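Local coordinates for protein N-acetylmuramoyl-L-alanine amidase (Mycolicibacterium smegmatis, PDB 7AGM) that probably cleaves, as a zinc-dependent peptidoglycan amidase, the amide bond that joins N-acetylmuramic acid to the L-alanine of the stem peptide, at residues Gly110-Gly115 with Ala154-Gln159; Gly117-Tyr122 with Gly161-Ser166; Val136-Val141 with Arg210-Phe215. All coordinates share one frame; numbering follows the deposited sequence.

Contact 1: Gly110-Gly115 with Ala154-Gln159; sequences GGPPTG and ATYIGQ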
loop_
_atom_site.group_PDB
_atom_site.type_symbol
_atom_site.label_atom_id
_atom_site.label_comp_id
_atom_site.label_asym_id
_atom_site.label_seq_id
_atom_site.Cartn_x
_atom_site.Cartn_y
_atom_site.Cartn_z
ATOM N N GLY A 110 -12.442 -4.409 -1.746
ATOM C CA GLY A 110 -13.719 -4.996 -2.090
ATOM C C GLY A 110 -14.845 -4.020 -1.824
ATOM O O GLY A 110 -15.153 -3.724 -0.665
ATOM N N GLY A 111 -15.446 -3.490 -2.885
ATOM C CA GLY A 111 -16.542 -2.559 -2.758
ATOM C C GLY A 111 -17.677 -2.912 -3.698
ATOM O O GLY A 111 -17.663 -3.967 -4.349
ATOM N N PRO A 112 -18.681 -2.045 -3.792
ATOM C CA PRO A 112 -19.802 -2.301 -4.704
ATOM C C PRO A 112 -19.299 -2.495 -6.122
ATOM O O PRO A 112 -18.429 -1.746 -6.589
ATOM C CB PRO A 112 -20.656 -1.026 -4.587
ATOM C CG PRO A 112 -19.741 0.006 -4.021
ATOM C CD PRO A 112 -18.805 -0.740 -3.121
ATOM N N PRO A 113 -19.811 -3.502 -6.833
ATOM C CA PRO A 113 -19.192 -3.880 -8.117
ATOM C C PRO A 113 -19.200 -2.789 -9.172
ATOM O O PRO A 113 -18.338 -2.813 -10.059
ATOM C CB PRO A 113 -19.984 -5.124 -8.553
ATOM C CG PRO A 113 -21.254 -5.068 -7.770
ATOM C CD PRO A 113 -20.924 -4.395 -6.469
ATOM N N THR A 114 -20.123 -1.823 -9.101
ATOM C CA THR A 114 -20.155 -0.733 -10.071
ATOM C C THR A 114 -19.142 0.365 -9.769
ATOM O O THR A 114 -18.953 1.254 -10.607
ATOM C CB THR A 114 -21.556 -0.109 -10.154
ATOM O OG1 THR A 114 -21.951 0.368 -8.862
ATOM C CG2 THR A 114 -22.576 -1.133 -10.651
ATOM N N GLY A 115 -18.497 0.335 -8.609
ATOM C CA GLY A 115 -17.506 1.335 -8.250
ATOM C C GLY A 115 -16.110 0.838 -8.581
ATOM O O GLY A 115 -15.789 -0.327 -8.362
ATOM N N ALA A 154 -11.229 6.527 -6.843
ATOM C CA ALA A 154 -12.361 5.680 -6.490
ATOM C C ALA A 154 -13.648 6.480 -6.452
ATOM O O ALA A 154 -13.696 7.586 -5.912
ATOM C CB ALA A 154 -12.140 5.023 -5.127
ATOM N N THR A 155 -14.696 5.887 -7.019
ATOM C CA THR A 155 -16.016 6.496 -7.091
ATOM C C THR A 155 -16.884 6.185 -5.878
ATOM O O THR A 155 -17.988 6.729 -5.771
ATOM C CB THR A 155 -16.740 6.003 -8.352
ATOM O OG1 THR A 155 -16.828 4.571 -8.325
ATOM C CG2 THR A 155 -15.995 6.435 -9.612
ATOM N N TYR A 156 -16.413 5.340 -4.962
ATOM C CA TYR A 156 -17.262 4.761 -3.930
ATOM C C TYR A 156 -16.756 4.953 -2.507
ATOM O O TYR A 156 -17.467 4.578 -1.568
ATOM C CB TYR A 156 -17.474 3.257 -4.188
ATOM C CG TYR A 156 -16.201 2.436 -4.110
ATOM C CD1 TYR A 156 -15.356 2.311 -5.209
ATOM C CD2 TYR A 156 -15.841 1.794 -2.932
ATOM C CE1 TYR A 156 -14.192 1.566 -5.136
ATOM C CE2 TYR A 156 -14.674 1.044 -2.851
ATOM C CZ TYR A 156 -13.854 0.935 -3.955
ATOM O OH TYR A 156 -12.694 0.195 -3.880
ATOM N N ILE A 157 -15.559 5.505 -2.314
ATOM C CA ILE A 157 -15.019 5.739 -0.981
ATOM C C ILE A 157 -13.989 6.849 -1.113
ATOM O O ILE A 157 -13.372 7.017 -2.169
ATOM C CB ILE A 157 -14.413 4.442 -0.383
ATOM C CG1 ILE A 157 -13.946 4.677 1.061
ATOM C CG2 ILE A 157 -13.279 3.926 -1.267
ATOM C CD1 ILE A 157 -13.482 3.422 1.765
ATOM N N GLY A 158 -13.826 7.629 -0.046
ATOM C CA GLY A 158 -12.860 8.707 -0.034
ATOM C C GLY A 158 -13.318 9.921 -0.826
ATOM O O GLY A 158 -14.445 9.993 -1.329
ATOM N N GLN A 159 -12.411 10.892 -0.936
ATOM C CA GLN A 159 -12.664 12.135 -1.664
ATOM C C GLN A 159 -11.518 12.375 -2.636
ATOM O O GLN A 159 -10.383 12.619 -2.215
ATOM C CB GLN A 159 -12.818 13.317 -0.704
ATOM C CG GLN A 159 -14.077 13.261 0.147
ATOM C CD GLN A 159 -15.348 13.269 -0.688
ATOM O OE1 GLN A 159 -15.384 13.835 -1.783
ATOM N NE2 GLN A 159 -16.397 12.636 -0.174
HETATM O O HOH W 1 -17.326 3.521 -10.905
#

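Contact 2: Gly117-Tyr122 with Gly161-Ser166; sequences GFHVLY and GLNPRS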
loop_
_atom_site.group_PDB
_atom_site.type_symbol
_atom_site.label_atom_id
_atom_site.label_comp_id
_atom_site.label_asym_id
_atom_site.label_seq_id
_atom_site.Cartn_x
_atom_site.Cartn_y
_atom_site.Cartn_z
ATOM N N GLY A 117 -11.700 2.265 -9.195
ATOM C CA GLY A 117 -10.694 3.292 -9.017
ATOM C C GLY A 117 -9.916 3.122 -7.723
ATOM O O GLY A 117 -10.173 2.231 -6.911
ATOM N N PHE A 118 -8.934 4.005 -7.552
ATOM C CA PHE A 118 -7.971 3.918 -6.456
ATOM C C PHE A 118 -8.350 4.834 -5.293
ATOM O O PHE A 118 -9.043 5.844 -5.454
ATOM C CB PHE A 118 -6.557 4.287 -6.939
ATOM C CG PHE A 118 -6.361 5.767 -7.168
ATOM C CD1 PHE A 118 -6.018 6.615 -6.114
ATOM C CD2 PHE A 118 -6.539 6.320 -8.430
ATOM C CE1 PHE A 118 -5.864 7.980 -6.319
ATOM C CE2 PHE A 118 -6.382 7.688 -8.640
ATOM C CZ PHE A 118 -6.040 8.518 -7.575
ATOM N N HIS A 119 -7.848 4.494 -4.109
ATOM C CA HIS A 119 -7.814 5.467 -3.025
ATOM C C HIS A 119 -6.548 5.283 -2.200
ATOM O O HIS A 119 -6.020 4.171 -2.072
ATOM C CB HIS A 119 -9.134 5.564 -2.209
ATOM C CG HIS A 119 -9.531 4.313 -1.482
ATOM N ND1 HIS A 119 -9.891 3.148 -2.129
ATOM C CD2 HIS A 119 -9.695 4.071 -0.159
ATOM C CE1 HIS A 119 -10.221 2.233 -1.234
ATOM N NE2 HIS A 119 -10.113 2.768 -0.030
ATOM N N VAL A 120 -6.040 6.406 -1.690
ATOM C CA VAL A 120 -4.795 6.459 -0.930
ATOM C C VAL A 120 -5.152 6.780 0.511
ATOM O O VAL A 120 -5.720 7.844 0.795
ATOM C CB VAL A 120 -3.805 7.490 -1.496
ATOM C CG1 VAL A 120 -2.511 7.503 -0.662
ATOM C CG2 VAL A 120 -3.497 7.192 -2.965
ATOM N N LEU A 121 -4.823 5.859 1.413
ATOM C CA LEU A 121 -5.125 5.991 2.832
ATOM C C LEU A 121 -3.925 6.554 3.578
ATOM O O LEU A 121 -2.773 6.221 3.280
ATOM C CB LEU A 121 -5.483 4.637 3.448
ATOM C CG LEU A 121 -6.791 3.939 3.052
ATOM C CD1 LEU A 121 -6.853 3.543 1.570
ATOM C CD2 LEU A 121 -6.993 2.723 3.946
ATOM N N TYR A 122 -4.204 7.390 4.574
ATOM C CA TYR A 122 -3.153 7.904 5.437
ATOM C C TYR A 122 -3.709 8.077 6.843
ATOM O O TYR A 122 -4.909 8.296 7.031
ATOM C CB TYR A 122 -2.556 9.209 4.895
ATOM C CG TYR A 122 -3.547 10.342 4.743
ATOM C CD1 TYR A 122 -4.368 10.435 3.623
ATOM C CD2 TYR A 122 -3.655 11.336 5.722
ATOM C CE1 TYR A 122 -5.274 11.485 3.488
ATOM C CE2 TYR A 122 -4.542 12.381 5.593
ATOM C CZ TYR A 122 -5.353 12.456 4.481
ATOM O OH TYR A 122 -6.231 13.515 4.395
ATOM N N GLY A 161 -9.851 10.374 -4.301
ATOM C CA GLY A 161 -8.789 9.400 -4.180
ATOM C C GLY A 161 -7.980 9.492 -2.906
ATOM O O GLY A 161 -6.998 8.757 -2.773
ATOM N N LEU A 162 -8.338 10.386 -1.980
ATOM C CA LEU A 162 -7.706 10.496 -0.670
ATOM C C LEU A 162 -8.670 9.994 0.397
ATOM O O LEU A 162 -9.882 10.223 0.310
ATOM C CB LEU A 162 -7.328 11.951 -0.366
ATOM C CG LEU A 162 -6.140 12.499 -1.154
ATOM C CD1 LEU A 162 -5.989 13.995 -0.894
ATOM C CD2 LEU A 162 -4.857 11.744 -0.793
ATOM N N ASN A 163 -8.135 9.330 1.417
ATOM C CA ASN A 163 -8.961 8.635 2.407
ATOM C C ASN A 163 -8.250 8.669 3.757
ATOM O O ASN A 163 -7.526 7.736 4.129
ATOM C CB ASN A 163 -9.229 7.201 1.941
ATOM C CG ASN A 163 -10.259 6.464 2.782
ATOM O OD1 ASN A 163 -10.169 5.244 2.933
ATOM N ND2 ASN A 163 -11.249 7.185 3.307
ATOM N N PRO A 164 -8.419 9.752 4.520
ATOM C CA PRO A 164 -7.899 9.761 5.895
ATOM C C PRO A 164 -8.576 8.681 6.724
ATOM O O PRO A 164 -9.799 8.518 6.685
ATOM C CB PRO A 164 -8.250 11.170 6.403
ATOM C CG PRO A 164 -9.383 11.629 5.514
ATOM C CD PRO A 164 -9.128 10.996 4.178
ATOM N N ARG A 165 -7.769 7.927 7.473
ATOM C CA ARG A 165 -8.267 6.762 8.192
ATOM C C ARG A 165 -7.564 6.617 9.529
ATOM O O ARG A 165 -6.371 6.902 9.650
ATOM C CB ARG A 165 -8.028 5.486 7.379
ATOM C CG ARG A 165 -8.818 5.418 6.081
ATOM C CD ARG A 165 -10.267 5.049 6.352
ATOM N NE ARG A 165 -10.381 3.643 6.706
ATOM C CZ ARG A 165 -10.554 2.666 5.819
ATOM N NH1 ARG A 165 -10.634 2.954 4.523
ATOM N NH2 ARG A 165 -10.642 1.406 6.225
ATOM N N SER A 166 -8.314 6.149 10.531
ATOM C CA SER A 166 -7.775 5.914 11.866
ATOM C C SER A 166 -7.694 4.437 12.234
ATOM O O SER A 166 -7.163 4.109 13.303
ATOM C CB SER A 166 -8.597 6.662 12.929
ATOM O OG SER A 166 -9.907 6.132 13.051
HETATM O O HOH W 2 -10.692 1.040 2.207
#

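Contact 3: Val136-Val141 with Arg210-Phe215; sequences VQFAKV and RGIAGF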
loop_
_atom_site.group_PDB
_atom_site.type_symbol
_atom_site.label_atom_id
_atom_site.label_comp_id
_atom_site.label_asym_id
_atom_site.label_seq_id
_atom_site.Cartn_x
_atom_site.Cartn_y
_atom_site.Cartn_z
ATOM N N VAL A 136 0.985 13.235 4.897
ATOM C CA VAL A 136 -0.097 13.908 4.182
ATOM C C VAL A 136 0.387 14.387 2.819
ATOM O O VAL A 136 -0.302 14.217 1.807
ATOM C CB VAL A 136 -0.682 15.051 5.037
ATOM C CG1 VAL A 136 -1.744 15.837 4.255
ATOM C CG2 VAL A 136 -1.276 14.495 6.338
ATOM N N GLN A 137 1.586 14.978 2.768
ATOM C CA GLN A 137 2.153 15.373 1.485
ATOM C C GLN A 137 2.361 14.162 0.580
ATOM O O GLN A 137 2.079 14.219 -0.627
ATOM C CB GLN A 137 3.468 16.120 1.708
ATOM C CG GLN A 137 3.280 17.433 2.473
ATOM C CD GLN A 137 4.582 18.002 3.005
ATOM O OE1 GLN A 137 5.656 17.443 2.785
ATOM N NE2 GLN A 137 4.489 19.120 3.713
ATOM N N PHE A 138 2.863 13.060 1.143
ATOM C CA PHE A 138 3.056 11.835 0.369
ATOM C C PHE A 138 1.728 11.351 -0.204
ATOM O O PHE A 138 1.645 11.001 -1.389
ATOM C CB PHE A 138 3.658 10.784 1.304
ATOM C CG PHE A 138 4.217 9.551 0.616
ATOM C CD1 PHE A 138 4.331 9.454 -0.776
ATOM C CD2 PHE A 138 4.632 8.474 1.391
ATOM C CE1 PHE A 138 4.861 8.294 -1.374
ATOM C CE2 PHE A 138 5.146 7.313 0.802
ATOM C CZ PHE A 138 5.264 7.234 -0.585
ATOM N N ALA A 139 0.667 11.354 0.614
ATOM C CA ALA A 139 -0.635 10.914 0.124
ATOM C C ALA A 139 -1.071 11.741 -1.080
ATOM O O ALA A 139 -1.566 11.192 -2.071
ATOM C CB ALA A 139 -1.677 10.970 1.241
ATOM N N LYS A 140 -0.844 13.055 -1.032
ATOM C CA LYS A 140 -1.253 13.916 -2.136
ATOM C C LYS A 140 -0.423 13.650 -3.388
ATOM O O LYS A 140 -0.972 13.574 -4.492
ATOM C CB LYS A 140 -1.164 15.382 -1.712
ATOM C CG LYS A 140 -2.078 15.741 -0.549
ATOM C CD LYS A 140 -2.004 17.222 -0.210
ATOM C CE LYS A 140 -2.953 17.570 0.926
ATOM N NZ LYS A 140 -2.934 19.022 1.249
ATOM N N VAL A 141 0.900 13.508 -3.241
ATOM C CA VAL A 141 1.741 13.216 -4.400
ATOM C C VAL A 141 1.343 11.879 -5.018
ATOM O O VAL A 141 1.241 11.742 -6.248
ATOM C CB VAL A 141 3.228 13.226 -3.995
ATOM C CG1 VAL A 141 4.098 12.788 -5.164
ATOM C CG2 VAL A 141 3.661 14.606 -3.474
ATOM N N ARG A 210 5.990 6.389 -9.776
ATOM C CA ARG A 210 6.009 7.838 -9.982
ATOM C C ARG A 210 5.640 8.577 -8.703
ATOM O O ARG A 210 6.246 9.604 -8.373
ATOM C CB ARG A 210 5.060 8.230 -11.115
ATOM C CG ARG A 210 5.534 7.809 -12.496
ATOM C CD ARG A 210 4.491 8.115 -13.562
ATOM N NE ARG A 210 4.279 9.550 -13.728
ATOM C CZ ARG A 210 3.357 10.088 -14.523
ATOM N NH1 ARG A 210 2.547 9.311 -15.230
ATOM N NH2 ARG A 210 3.244 11.408 -14.608
ATOM N N GLY A 211 4.643 8.073 -7.973
ATOM C CA GLY A 211 4.311 8.661 -6.681
ATOM C C GLY A 211 5.464 8.604 -5.693
ATOM O O GLY A 211 5.752 9.583 -4.995
ATOM N N ILE A 212 6.119 7.445 -5.595
ATOM C CA ILE A 212 7.242 7.286 -4.669
ATOM C C ILE A 212 8.388 8.208 -5.055
ATOM O O ILE A 212 8.928 8.938 -4.212
ATOM C CB ILE A 212 7.693 5.814 -4.606
ATOM C CG1 ILE A 212 6.566 4.951 -4.041
ATOM C CG2 ILE A 212 8.983 5.688 -3.784
ATOM C CD1 ILE A 212 6.893 3.451 -4.063
ATOM N N ALA A 213 8.780 8.185 -6.334
ATOM C CA ALA A 213 9.910 8.992 -6.785
ATOM C C ALA A 213 9.625 10.479 -6.622
ATOM O O ALA A 213 10.511 11.248 -6.220
ATOM C CB ALA A 213 10.243 8.663 -8.239
ATOM N N GLY A 214 8.394 10.903 -6.922
ATOM C CA GLY A 214 8.040 12.302 -6.751
ATOM C C GLY A 214 8.116 12.740 -5.302
ATOM O O GLY A 214 8.617 13.830 -4.996
ATOM N N PHE A 215 7.643 11.892 -4.387
ATOM C CA PHE A 215 7.728 12.223 -2.969
ATOM C C PHE A 215 9.177 12.238 -2.490
ATOM O O PHE A 215 9.592 13.162 -1.782
ATOM C CB PHE A 215 6.892 11.255 -2.129
ATOM C CG PHE A 215 7.032 11.484 -0.643
ATOM C CD1 PHE A 215 6.520 12.633 -0.056
ATOM C CD2 PHE A 215 7.690 10.560 0.162
ATOM C CE1 PHE A 215 6.650 12.857 1.313
ATOM C CE2 PHE A 215 7.817 10.774 1.531
ATOM C CZ PHE A 215 7.297 11.933 2.105
#

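Contact 1: Gly110-Gly115 with Ala154-Gln159
The phenol ring of Tyr156 leans on the loop 110-115 at three places, each met obliquely. Pro112 CD lies 3.9 Å from Tyr156 CD2. Beyond it along the same flank of the ring, Gly111 CA is 4.1 Å from Tyr156 CE2, and on the other flank Gly115 C stands 3.8 Å from Tyr156 CD1. Two of the three supports are therefore glycine backbone, and without side chains there the main chain can come right up to the ring. Tyr156 CB points toward the loop, and CG, set between the backbone N and the carbonyl carbon (chi1 64°), carries the ring against it. The contact joins the loop between strands 102-109 and 119-123 to the one between helix 134-148 and strand 162-165.

The first loop is shaped by a type I turn, closed by Gly115 N bonding to Pro112 O at 2.9 Å, while Asn185 takes hold of Gly111 N and Gly115 O. Beside the ring, Thr155 OG1 approaches Gly115 CA to 3.3 Å. A water bridges further out, 2.8 Å from Thr155 OG1 and donating to Thr114 O at 2.8 Å. With no direct hydrogen bond between the segments, cohesion here comes from apolar contact with the ring and from this water, while a bond to Asp109, at the strand end just before the loop, fixes the position of the Tyr156 hydroxyl.

Contact 2: Gly117-Tyr122 with Gly161-Ser166
Gly161 O receives the N-H of Val120 at 2.8 Å, the donor tilted 34° from the carbonyl plane, and the same oxygen lies close to His119 CA and to the ring of Phe118. Leu162 follows with its side chain on the sheet face of Val120 and Tyr122; its CD2 loosely meets Val120 CB and the Tyr122 ring.

Asn163 works in two directions. Its backbone N gives a weak bond to Val120 O and its O takes a weak one from Tyr122 N. CG lies anti to the backbone N (chi1 -171°), beside the side chains of His119 and Leu121, and OD1 meets the edge of the imidazole, 3.3 Å from His119 CD2, with amide and ring planes 59° apart. Val120 and Tyr122 each bond to the residues flanking their partners, Leu162 and Pro164, the pattern of parallel pairing; helix 134-148 lies between the two strands in the chain, so they form a beta-alpha-beta crossover, with 162-165 an edge strand of the six-stranded mixed sheet.

Pro164, which has no N-H to give, turns its CA over one face of Tyr122, 4.0 Å from the ring centroid in a CH-pi contact, while its CB touches Tyr122 CZ at 3.7 Å. Arg165 N resumes the pairing with a bond to Tyr122 O of 2.9 Å, nearly along the C=O axis. Its side chain bends back, and NH1 donates to Asn163 OD1 at 2.8 Å in the plane of both groups. Leu121 CD2 lies over one guanidinium face, toward its rim, 3.7 Å from Arg165 NH1. NH1 also donates to a water that lies 2.9 Å from His119 NE2, and NE forms a salt bridge with Asp167.

Contact 3: Val136-Val141 with Arg210-Phe215
Gly211 O has three neighbours from both helices. Within its own helix it accepts the N-H of Phe215 at 3.0 Å; from the other helix, Val141 CG1 comes to 3.6 Å and Phe138 CE1 to 3.9 Å, the oxygen lying near the plane of the Phe138 ring at its edge. The absence of a side chain on Gly214 lets Val141 CG1 pack against its backbone. Helix 134-148 here meets helix 198-219; the axes of the two short segments approach to 9.1 Å, their directions 136° apart.

The main weight rests on two phenylalanines. Phe138 and Phe215 form an offset stack with centroids 4.2 Å apart and planes at 13°. Both have CG anti to the backbone N, and the side chains cross at about a right angle. Phe215 CD2 lies over the centre of the Phe138 ring, and Phe138 CG over that of Phe215. Phe138 CB adds a CH-pi contact, 3.7 Å from the centroid of Phe215. The closest atoms of the stack are Phe138 CD1 and Phe215 CG, at 3.4 Å. Phe138 CZ meets Ile212 CG1 at 4.3 Å, and both residues also touch Val104 of sheet strand 102-109.

No hydrogen bond joins the two segments. Their junction is held by dispersion between tightly overlapped rings; the aromatic C-H edge beside the Gly211 carbonyl may add at most a slight attraction, the distance being long.

Overall arrangement
Contacts 1 and 2 lie with centres 11 Å apart and are joined directly: Ala154 N is 2.7 Å from Phe118 O, probably hydrogen-bonded, and Ile157 CG2 packs 3.5 Å from His119 CE1. Contact 3 adjoins contact 2 on the face of Val120 and Tyr122, where Tyr122 CD1 touches Ala139 CB at 3.6 Å; the two contact centres are about 13 Å apart. Contacts 1 and 3 do not meet; their nearest atoms are about 9 Å apart. The zinc, bound by His17, Glu52 and His107, lies about 9 Å from the Leu121 side chain and about 10 Å from that of Tyr156, so contacts 1 and 2 lie near the zinc site whereas contact 3 lies away from it.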